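Long-range contacts in TRUD (Uncultured prochloron, PDB 4BS9), which probably uses ATP to cyclise cysteine residues of precursor peptides into thiazoline rings during the biosynthesis of cyanobactins such as trunkamide: residues Trp210-Gln215 and Pro316-Cys321; Thr516-Tyr521 and Arg530-Asp535; Gly193-Leu198 and Thr299-Thr304. All blocks are in the same frame, centred on the assembly; numbering follows the deposited sequence.

Contact 1: residues Trp210-Gln215 and Pro316-Cys321. With ZN (zinc ion), chain B.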
loop_
_atom_site.group_PDB
_atom_site.type_symbol
_atom_site.label_atom_id
_atom_site.label_comp_id
_atom_site.label_asym_id
_atom_site.label_seq_id
_atom_site.Cartn_x
_atom_site.Cartn_y
_atom_site.Cartn_z
ATOM N N TRP A 210 15.997 17.093 19.358
ATOM C CA TRP A 210 14.959 17.915 18.738
ATOM C C TRP A 210 15.442 18.642 17.493
ATOM O O TRP A 210 14.683 18.823 16.532
ATOM C CB TRP A 210 14.449 18.953 19.718
ATOM C CG TRP A 210 13.642 19.997 19.057
ATOM C CD1 TRP A 210 12.314 19.942 18.768
ATOM C CD2 TRP A 210 14.112 21.258 18.582
ATOM N NE1 TRP A 210 11.925 21.095 18.148
ATOM C CE2 TRP A 210 13.013 21.922 18.022
ATOM C CE3 TRP A 210 15.360 21.891 18.571
ATOM C CZ2 TRP A 210 13.120 23.187 17.466
ATOM C CZ3 TRP A 210 15.465 23.140 18.018
ATOM C CH2 TRP A 210 14.357 23.776 17.473
ATOM N N HIS A 211 16.690 19.095 17.536
ATOM C CA HIS A 211 17.364 19.672 16.366
ATOM C C HIS A 211 17.531 18.690 15.182
ATOM O O HIS A 211 17.573 19.113 14.009
ATOM C CB HIS A 211 18.709 20.281 16.775
ATOM C CG HIS A 211 19.324 21.132 15.720
ATOM N ND1 HIS A 211 20.625 21.573 15.793
ATOM C CD2 HIS A 211 18.837 21.578 14.532
ATOM C CE1 HIS A 211 20.910 22.265 14.701
ATOM N NE2 HIS A 211 19.839 22.288 13.926
ATOM N N CYS A 212 17.597 17.391 15.458
ATOM C CA CYS A 212 17.581 16.414 14.358
ATOM C C CYS A 212 16.264 16.530 13.610
ATOM O O CYS A 212 16.208 16.557 12.369
ATOM C CB CYS A 212 17.790 14.989 14.879
ATOM S SG CYS A 212 19.453 14.712 15.536
ATOM N N LEU A 213 15.205 16.620 14.406
ATOM C CA LEU A 213 13.849 16.783 13.913
ATOM C C LEU A 213 13.702 18.131 13.195
ATOM O O LEU A 213 13.266 18.199 12.054
ATOM C CB LEU A 213 12.871 16.672 15.085
ATOM C CG LEU A 213 11.442 17.122 14.802
ATOM C CD1 LEU A 213 10.695 16.052 14.020
ATOM C CD2 LEU A 213 10.719 17.438 16.093
ATOM N N ALA A 214 14.113 19.195 13.865
ATOM C CA ALA A 214 13.886 20.537 13.367
ATOM C C ALA A 214 14.551 20.869 12.027
ATOM O O ALA A 214 13.919 21.536 11.227
ATOM C CB ALA A 214 14.291 21.556 14.419
ATOM N N GLN A 215 15.794 20.444 11.751
ATOM C CA GLN A 215 16.372 20.792 10.432
ATOM C C GLN A 215 15.597 20.132 9.308
ATOM O O GLN A 215 15.677 20.610 8.183
ATOM C CB GLN A 215 17.877 20.481 10.266
ATOM C CG GLN A 215 18.245 19.129 9.623
ATOM C CD GLN A 215 18.416 19.102 8.090
ATOM O OE1 GLN A 215 18.893 20.064 7.482
ATOM N NE2 GLN A 215 18.072 17.952 7.467
ATOM N N PRO A 316 23.915 12.018 12.066
ATOM C CA PRO A 316 25.308 11.971 12.505
ATOM C C PRO A 316 25.975 13.330 12.600
ATOM O O PRO A 316 26.799 13.540 13.487
ATOM C CB PRO A 316 25.982 11.115 11.444
ATOM C CG PRO A 316 24.908 10.190 10.986
ATOM C CD PRO A 316 23.620 10.963 11.073
ATOM N N GLN A 317 25.616 14.253 11.723
ATOM C CA GLN A 317 26.300 15.549 11.660
ATOM C C GLN A 317 25.528 16.663 12.372
ATOM O O GLN A 317 25.738 17.854 12.122
ATOM C CB GLN A 317 26.542 15.935 10.199
ATOM C CG GLN A 317 25.281 16.315 9.447
ATOM C CD GLN A 317 24.567 15.131 8.845
ATOM O OE1 GLN A 317 24.255 14.149 9.531
ATOM N NE2 GLN A 317 24.295 15.219 7.541
ATOM N N CYS A 318 24.617 16.269 13.238
ATOM C CA CYS A 318 23.777 17.221 13.879
ATOM C C CYS A 318 24.657 18.167 14.645
ATOM O O CYS A 318 25.412 17.731 15.504
ATOM C CB CYS A 318 22.836 16.524 14.840
ATOM S SG CYS A 318 21.944 17.738 15.788
ATOM N N PRO A 319 24.586 19.466 14.338
ATOM C CA PRO A 319 25.390 20.441 15.089
ATOM C C PRO A 319 25.184 20.377 16.608
ATOM O O PRO A 319 26.125 20.564 17.351
ATOM C CB PRO A 319 24.908 21.792 14.558
ATOM C CG PRO A 319 24.288 21.500 13.240
ATOM C CD PRO A 319 23.757 20.102 13.306
ATOM N N THR A 320 23.971 20.113 17.061
ATOM C CA THR A 320 23.704 20.049 18.494
ATOM C C THR A 320 24.166 18.731 19.147
ATOM O O THR A 320 24.905 18.768 20.126
ATOM C CB THR A 320 22.213 20.304 18.802
ATOM O OG1 THR A 320 21.862 21.616 18.370
ATOM C CG2 THR A 320 21.947 20.215 20.270
ATOM N N CYS A 321 23.734 17.581 18.633
ATOM C CA CYS A 321 24.044 16.311 19.293
ATOM C C CYS A 321 24.998 15.393 18.512
ATOM O O CYS A 321 25.183 14.246 18.889
ATOM C CB CYS A 321 22.753 15.570 19.616
ATOM S SG CYS A 321 22.101 14.621 18.233
HETATM ZN ZN ZN B . 20.688 16.126 17.010
#
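His211 reaches from the first turn of helix 210-217 over to the loop of Pro319 and Thr320, next to a zinc ion that both segments bind. Its CG stands anti to the backbone N (chi1 -168°), which directs CG off the helix toward that loop. CB lies 3.8 Å from OG1 of Thr320, and CG is about equally near the same oxygen. ND1 then makes the hydrogen bond, 2.9 Å to Thr320 OG1, which sits at the ring edge near its plane; each group can either donate or accept, so the pair works with either proton placement. At the tip, CE1 meets CG of Pro319 at 3.8 Å, the two side chains crossing at about a right angle, and the apolar proline carbons suit the C-H corner of the imidazole. Beside this runs the metal site, a Cys4 zinc centre built from two CxxC pairs, as in many E1-like enzymes. Cys212 SG, Cys318 SG and Cys321 SG each bind the zinc ion at 2.4 Å, and Cys209, just before the helix, completes the four. Cysteine suits these places because its short thiolate can bring charge to the metal from a helix and from a loop alike. The backbone N of Cys321 also gives a nearly straight hydrogen bond to Cys318 SG (3.4 Å, 176°), which folds the second CxxC round the ion and may temper the thiolate charge. Thr320 also touches Asn176 and Leu180 of helix 172-182.

Contact 2: residues Thr516-Tyr521 and Arg530-Asp535; sequences TALCYY and RFCRSD
Ala517 meets Phe531 and Cys532, and Leu518 meets Cys532, two bumps of different size. The small methyl of Ala517 enters the angle between the phenyl ring and the thiol: its CB lies 3.8 Å from Phe531 CZ and equally near Cys532 SG. A side chain of one carbon suits this spot, where ring and sulfur converge. Leu518 starts out pointing away from the other segment; CG stands anti to the carbonyl carbon (chi1 -71°), and beyond it the CD2 branch comes back to rest against CB and SG of Cys532. The thiol thus fills the notch between two successive side chains of the short, weakly bonded helix about 516-519; Leu464 of helix 461-464 touches both Leu518 and Cys532. Farther along, Ser534 pushes its side chain against the carbonyls of Leu518 and Tyr520. Its OG lies 3.1 Å from Leu518 O and 3.2 Å from Tyr520 O, weak hydrogen bonds at best, between which its single proton is not settled. The ring of Tyr521 lies obliquely beside Ser534 and Asp535, CD1 4.0 Å from Ser534 CB and CE1 3.9 Å from Asp535 O. Phe531 in turn meets Phe492 edge-to-face. Chemically the contact is divided: apolar groups and a thiol carry one side, while a small hydroxyl offers only weak, unsettled bonds to two carbonyls, so shape and burial probably hold the two segments together more than any one polar bond.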
loop_
_atom_site.group_PDB
_atom_site.type_symbol
_atom_site.label_atom_id
_atom_site.label_comp_id
_atom_site.label_asym_id
_atom_site.label_seq_id
_atom_site.Cartn_x
_atom_site.Cartn_y
_atom_site.Cartn_z
ATOM N N THR A 516 31.804 28.061 -3.728
ATOM C CA THR A 516 30.757 27.309 -3.046
ATOM C C THR A 516 29.377 27.532 -3.663
ATOM O O THR A 516 28.569 26.621 -3.722
ATOM C CB THR A 516 30.749 27.688 -1.562
ATOM O OG1 THR A 516 32.094 27.626 -1.077
ATOM C CG2 THR A 516 29.884 26.747 -0.765
ATOM N N ALA A 517 29.125 28.738 -4.152
ATOM C CA ALA A 517 27.849 29.054 -4.800
ATOM C C ALA A 517 27.535 28.207 -6.040
ATOM O O ALA A 517 26.391 27.909 -6.304
ATOM C CB ALA A 517 27.815 30.523 -5.165
ATOM N N LEU A 518 28.543 27.844 -6.811
ATOM C CA LEU A 518 28.334 26.909 -7.891
ATOM C C LEU A 518 28.109 25.500 -7.400
ATOM O O LEU A 518 27.507 24.696 -8.097
ATOM C CB LEU A 518 29.535 26.871 -8.819
ATOM C CG LEU A 518 29.803 28.079 -9.714
ATOM C CD1 LEU A 518 31.062 27.780 -10.501
ATOM C CD2 LEU A 518 28.669 28.358 -10.682
ATOM N N CYS A 519 28.595 25.184 -6.212
ATOM C CA CYS A 519 28.636 23.796 -5.768
ATOM C C CYS A 519 27.377 23.299 -5.085
ATOM O O CYS A 519 27.131 22.097 -5.097
ATOM C CB CYS A 519 29.826 23.593 -4.843
ATOM S SG CYS A 519 31.400 23.824 -5.698
ATOM N N TYR A 520 26.582 24.201 -4.502
ATOM C CA TYR A 520 25.378 23.807 -3.739
ATOM C C TYR A 520 24.176 24.663 -4.104
ATOM O O TYR A 520 24.319 25.861 -4.373
ATOM C CB TYR A 520 25.645 23.894 -2.223
ATOM C CG TYR A 520 26.773 22.986 -1.760
ATOM C CD1 TYR A 520 26.563 21.630 -1.558
ATOM C CD2 TYR A 520 28.050 23.483 -1.553
ATOM C CE1 TYR A 520 27.596 20.793 -1.160
ATOM C CE2 TYR A 520 29.089 22.660 -1.148
ATOM C CZ TYR A 520 28.861 21.314 -0.954
ATOM O OH TYR A 520 29.890 20.493 -0.548
ATOM N N TYR A 521 22.990 24.050 -4.124
ATOM C CA TYR A 521 21.747 24.803 -4.367
ATOM C C TYR A 521 21.478 25.706 -3.152
ATOM O O TYR A 521 21.842 25.376 -2.028
ATOM C CB TYR A 521 20.533 23.894 -4.609
ATOM C CG TYR A 521 20.688 22.793 -5.638
ATOM C CD1 TYR A 521 20.752 23.070 -7.002
ATOM C CD2 TYR A 521 20.721 21.470 -5.252
ATOM C CE1 TYR A 521 20.872 22.055 -7.953
ATOM C CE2 TYR A 521 20.855 20.454 -6.178
ATOM C CZ TYR A 521 20.922 20.743 -7.536
ATOM O OH TYR A 521 21.035 19.700 -8.444
ATOM N N ARG A 530 24.960 38.266 -7.144
ATOM C CA ARG A 530 24.616 36.892 -7.497
ATOM C C ARG A 530 25.408 36.526 -8.746
ATOM O O ARG A 530 25.033 36.942 -9.840
ATOM C CB ARG A 530 23.114 36.791 -7.817
ATOM C CG ARG A 530 22.277 35.997 -6.844
ATOM C CD ARG A 530 22.815 34.583 -6.782
ATOM N NE ARG A 530 21.977 33.444 -7.170
ATOM C CZ ARG A 530 20.805 33.085 -6.640
ATOM N NH1 ARG A 530 20.170 33.859 -5.742
ATOM N NH2 ARG A 530 20.220 31.972 -7.086
ATOM N N PHE A 531 26.505 35.779 -8.622
ATOM C CA PHE A 531 27.338 35.518 -9.815
ATOM C C PHE A 531 27.045 34.184 -10.511
ATOM O O PHE A 531 27.584 33.895 -11.581
ATOM C CB PHE A 531 28.836 35.690 -9.528
ATOM C CG PHE A 531 29.365 34.767 -8.488
ATOM C CD1 PHE A 531 29.739 33.473 -8.817
ATOM C CD2 PHE A 531 29.500 35.196 -7.178
ATOM C CE1 PHE A 531 30.230 32.616 -7.854
ATOM C CE2 PHE A 531 29.989 34.348 -6.206
ATOM C CZ PHE A 531 30.359 33.056 -6.546
ATOM N N CYS A 532 26.167 33.385 -9.927
ATOM C CA CYS A 532 25.692 32.195 -10.602
ATOM C C CYS A 532 24.387 31.694 -9.996
ATOM O O CYS A 532 23.946 32.160 -8.931
ATOM C CB CYS A 532 26.744 31.098 -10.514
ATOM S SG CYS A 532 26.920 30.412 -8.847
ATOM N N ARG A 533 23.791 30.731 -10.689
ATOM C CA ARG A 533 22.581 30.051 -10.259
ATOM C C ARG A 533 22.935 28.575 -10.410
ATOM O O ARG A 533 23.292 28.144 -11.497
ATOM C CB ARG A 533 21.427 30.455 -11.170
ATOM C CG ARG A 533 20.058 30.563 -10.520
ATOM C CD ARG A 533 18.997 30.690 -11.611
ATOM N NE ARG A 533 17.689 31.098 -11.102
ATOM C CZ ARG A 533 17.356 32.340 -10.735
ATOM N NH1 ARG A 533 18.236 33.335 -10.804
ATOM N NH2 ARG A 533 16.131 32.593 -10.284
ATOM N N SER A 534 22.827 27.803 -9.336
ATOM C CA SER A 534 23.625 26.574 -9.179
ATOM C C SER A 534 23.543 25.444 -10.252
ATOM O O SER A 534 24.569 24.814 -10.537
ATOM C CB SER A 534 23.402 25.983 -7.784
ATOM O OG SER A 534 24.490 25.140 -7.435
ATOM N N ASP A 535 22.371 25.176 -10.823
ATOM C CA ASP A 535 22.162 24.082 -11.854
ATOM C C ASP A 535 22.620 22.652 -11.513
ATOM O O ASP A 535 23.553 22.439 -10.741
ATOM C CB ASP A 535 22.564 24.477 -13.324
ATOM C CG ASP A 535 24.099 24.442 -13.620
ATOM O OD1 ASP A 535 24.737 23.359 -13.543
ATOM O OD2 ASP A 535 24.652 25.507 -14.008
#

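Contact 3: residues Gly193-Leu198 and Thr299-Thr304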
loop_
_atom_site.group_PDB
_atom_site.type_symbol
_atom_site.label_atom_id
_atom_site.label_comp_id
_atom_site.label_asym_id
_atom_site.label_seq_id
_atom_site.Cartn_x
_atom_site.Cartn_y
_atom_site.Cartn_z
ATOM N N GLY A 193 -5.085 21.553 18.135
ATOM C CA GLY A 193 -5.172 21.433 16.684
ATOM C C GLY A 193 -5.959 20.227 16.173
ATOM O O GLY A 193 -6.288 19.303 16.913
ATOM N N SER A 194 -6.242 20.258 14.879
ATOM C CA SER A 194 -6.998 19.214 14.199
ATOM C C SER A 194 -6.185 17.946 13.976
ATOM O O SER A 194 -6.748 16.919 13.588
ATOM C CB SER A 194 -7.475 19.737 12.841
ATOM O OG SER A 194 -6.388 20.285 12.110
ATOM N N ILE A 195 -4.866 18.025 14.164
ATOM C CA ILE A 195 -4.033 16.842 14.087
ATOM C C ILE A 195 -3.149 16.741 15.312
ATOM O O ILE A 195 -2.421 17.665 15.640
ATOM C CB ILE A 195 -3.155 16.831 12.844
ATOM C CG1 ILE A 195 -3.962 17.200 11.606
ATOM C CG2 ILE A 195 -2.531 15.453 12.675
ATOM C CD1 ILE A 195 -3.109 17.292 10.358
ATOM N N LEU A 196 -3.222 15.596 15.976
ATOM C CA LEU A 196 -2.567 15.390 17.254
ATOM C C LEU A 196 -1.229 14.756 16.964
ATOM O O LEU A 196 -1.157 13.847 16.132
ATOM C CB LEU A 196 -3.401 14.459 18.122
ATOM C CG LEU A 196 -4.851 14.928 18.298
ATOM C CD1 LEU A 196 -5.707 13.816 18.858
ATOM C CD2 LEU A 196 -4.934 16.141 19.203
ATOM N N TRP A 197 -0.173 15.254 17.610
ATOM C CA TRP A 197 1.158 14.732 17.406
ATOM C C TRP A 197 1.650 14.159 18.709
ATOM O O TRP A 197 1.629 14.850 19.711
ATOM C CB TRP A 197 2.109 15.834 17.014
ATOM C CG TRP A 197 1.858 16.486 15.702
ATOM C CD1 TRP A 197 0.655 16.702 15.085
ATOM C CD2 TRP A 197 2.850 17.057 14.845
ATOM N NE1 TRP A 197 0.844 17.357 13.895
ATOM C CE2 TRP A 197 2.180 17.591 13.724
ATOM C CE3 TRP A 197 4.245 17.146 14.906
ATOM C CZ2 TRP A 197 2.856 18.209 12.675
ATOM C CZ3 TRP A 197 4.922 17.767 13.864
ATOM C CH2 TRP A 197 4.222 18.296 12.764
ATOM N N LEU A 198 2.100 12.908 18.694
ATOM C CA LEU A 198 2.815 12.332 19.826
ATOM C C LEU A 198 4.281 12.071 19.518
ATOM O O LEU A 198 4.631 11.591 18.462
ATOM C CB LEU A 198 2.155 11.033 20.246
ATOM C CG LEU A 198 1.289 11.187 21.486
ATOM C CD1 LEU A 198 0.219 12.258 21.305
ATOM C CD2 LEU A 198 0.665 9.841 21.805
ATOM N N THR A 299 0.912 11.030 14.162
ATOM C CA THR A 299 -0.078 12.044 13.908
ATOM C C THR A 299 -1.443 11.370 13.745
ATOM O O THR A 299 -1.588 10.375 13.007
ATOM C CB THR A 299 0.238 12.847 12.637
ATOM O OG1 THR A 299 0.258 11.966 11.510
ATOM C CG2 THR A 299 1.577 13.565 12.766
ATOM N N PHE A 300 -2.437 11.936 14.428
ATOM C CA PHE A 300 -3.796 11.429 14.396
ATOM C C PHE A 300 -4.696 12.571 13.921
ATOM O O PHE A 300 -4.971 13.500 14.677
ATOM C CB PHE A 300 -4.182 10.949 15.800
ATOM C CG PHE A 300 -5.492 10.211 15.876
ATOM C CD1 PHE A 300 -6.263 9.956 14.749
ATOM C CD2 PHE A 300 -5.933 9.738 17.104
ATOM C CE1 PHE A 300 -7.450 9.267 14.847
ATOM C CE2 PHE A 300 -7.115 9.032 17.207
ATOM C CZ PHE A 300 -7.875 8.795 16.070
ATOM N N ASN A 301 -5.133 12.503 12.667
ATOM C CA ASN A 301 -5.883 13.582 12.071
ATOM C C ASN A 301 -7.352 13.492 12.432
ATOM O O ASN A 301 -8.001 12.490 12.179
ATOM C CB ASN A 301 -5.735 13.550 10.573
ATOM C CG ASN A 301 -6.328 14.767 9.925
ATOM O OD1 ASN A 301 -7.389 15.239 10.336
ATOM N ND2 ASN A 301 -5.652 15.300 8.917
ATOM N N GLN A 302 -7.897 14.560 12.996
ATOM C CA GLN A 302 -9.244 14.505 13.555
ATOM C C GLN A 302 -10.295 14.785 12.522
ATOM O O GLN A 302 -11.466 14.508 12.733
ATOM C CB GLN A 302 -9.380 15.494 14.715
ATOM C CG GLN A 302 -8.388 15.252 15.840
ATOM C CD GLN A 302 -8.604 13.901 16.473
ATOM O OE1 GLN A 302 -9.512 13.738 17.294
ATOM N NE2 GLN A 302 -7.800 12.911 16.074
ATOM N N THR A 303 -9.881 15.349 11.404
ATOM C CA THR A 303 -10.823 15.688 10.355
ATOM C C THR A 303 -10.955 14.547 9.359
ATOM O O THR A 303 -12.059 14.259 8.904
ATOM C CB THR A 303 -10.413 16.995 9.677
ATOM O OG1 THR A 303 -9.086 16.863 9.170
ATOM C CG2 THR A 303 -10.448 18.142 10.704
ATOM N N THR A 304 -9.841 13.870 9.071
ATOM C CA THR A 304 -9.827 12.719 8.157
ATOM C C THR A 304 -9.521 11.364 8.807
ATOM O O THR A 304 -9.295 10.398 8.111
ATOM C CB THR A 304 -8.778 12.929 7.076
ATOM O OG1 THR A 304 -7.478 12.886 7.688
ATOM C CG2 THR A 304 -9.000 14.268 6.383
#
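Trp197 offers one face of its indole to Thr299, whose CG2 lies over the five-membered ring, 4.0 Å from the centroid, in a CH-pi contact; Ile195 C of the same strand lies at the indole edge. Phe300, on the other side of the sheet, carries NE2 of Gln302 above the centre of its ring, while CD1 of Leu196 approaches that ring obliquely. The glutamine chain bends at chi2 (-63°), which turns CD back toward Leu196; NE2 beyond it lies 3.6 Å from Leu196 CD1. NE2 gives a hydrogen bond to Phe300 O, from the opposite face of that carbonyl to Leu196 N, its 3.0 Å partner across the strands. Phe300 N returns a bond of 2.9 Å to Leu196 O, and Gln302 N extends the ladder with 2.7 Å to Ser194 O. Ile195 is branched at CB, as suits a strand: CG2 packs beside Thr299 CB, while CD1 reaches ND2 of Asn301 at 3.5 Å. Asn301 ends its strand with an Asx turn, its OD1 accepting from Thr303 N at 2.7 Å and also from Thr303 OG1 and Thr304 N. Its ND2, like Ser194 OG, bonds to Gln28 of the second subunit, and Thr299 OG1 to His310. Leu196 with Phe300 is a hydrogen-bonded antiparallel pair, flanked by the non-hydrogen-bonded pairs Ile195 with Asn301 and Trp197 with Thr299; these belong to the antiparallel half of a mixed sheet consistent with an E1-like fold, whose strand ends here meet the dimer partner.

In the fold
Contacts 1 and 3 belong to the same part of the chain, their centres 25 Å and their nearest atoms about 6 Å apart. Their segments alternate: strand 195-202 leads into helix 210-217, and strand 296-301 is followed by strand 306-311 and then the loop 316-321. The zinc ion thus joins the chain beyond strands 195-202 and 306-311, which flank strand 296-301, while contact 3 pairs 195-202 with 296-301 and faces the second subunit. Contact 2 comes later, within the YcaO region, its centre 25 Å from contact 1 and 40 Å from contact 3. Contact 1 lies between the others, with Gln215 and Gln317 reaching Tyr435 and Asp731 of the YcaO region.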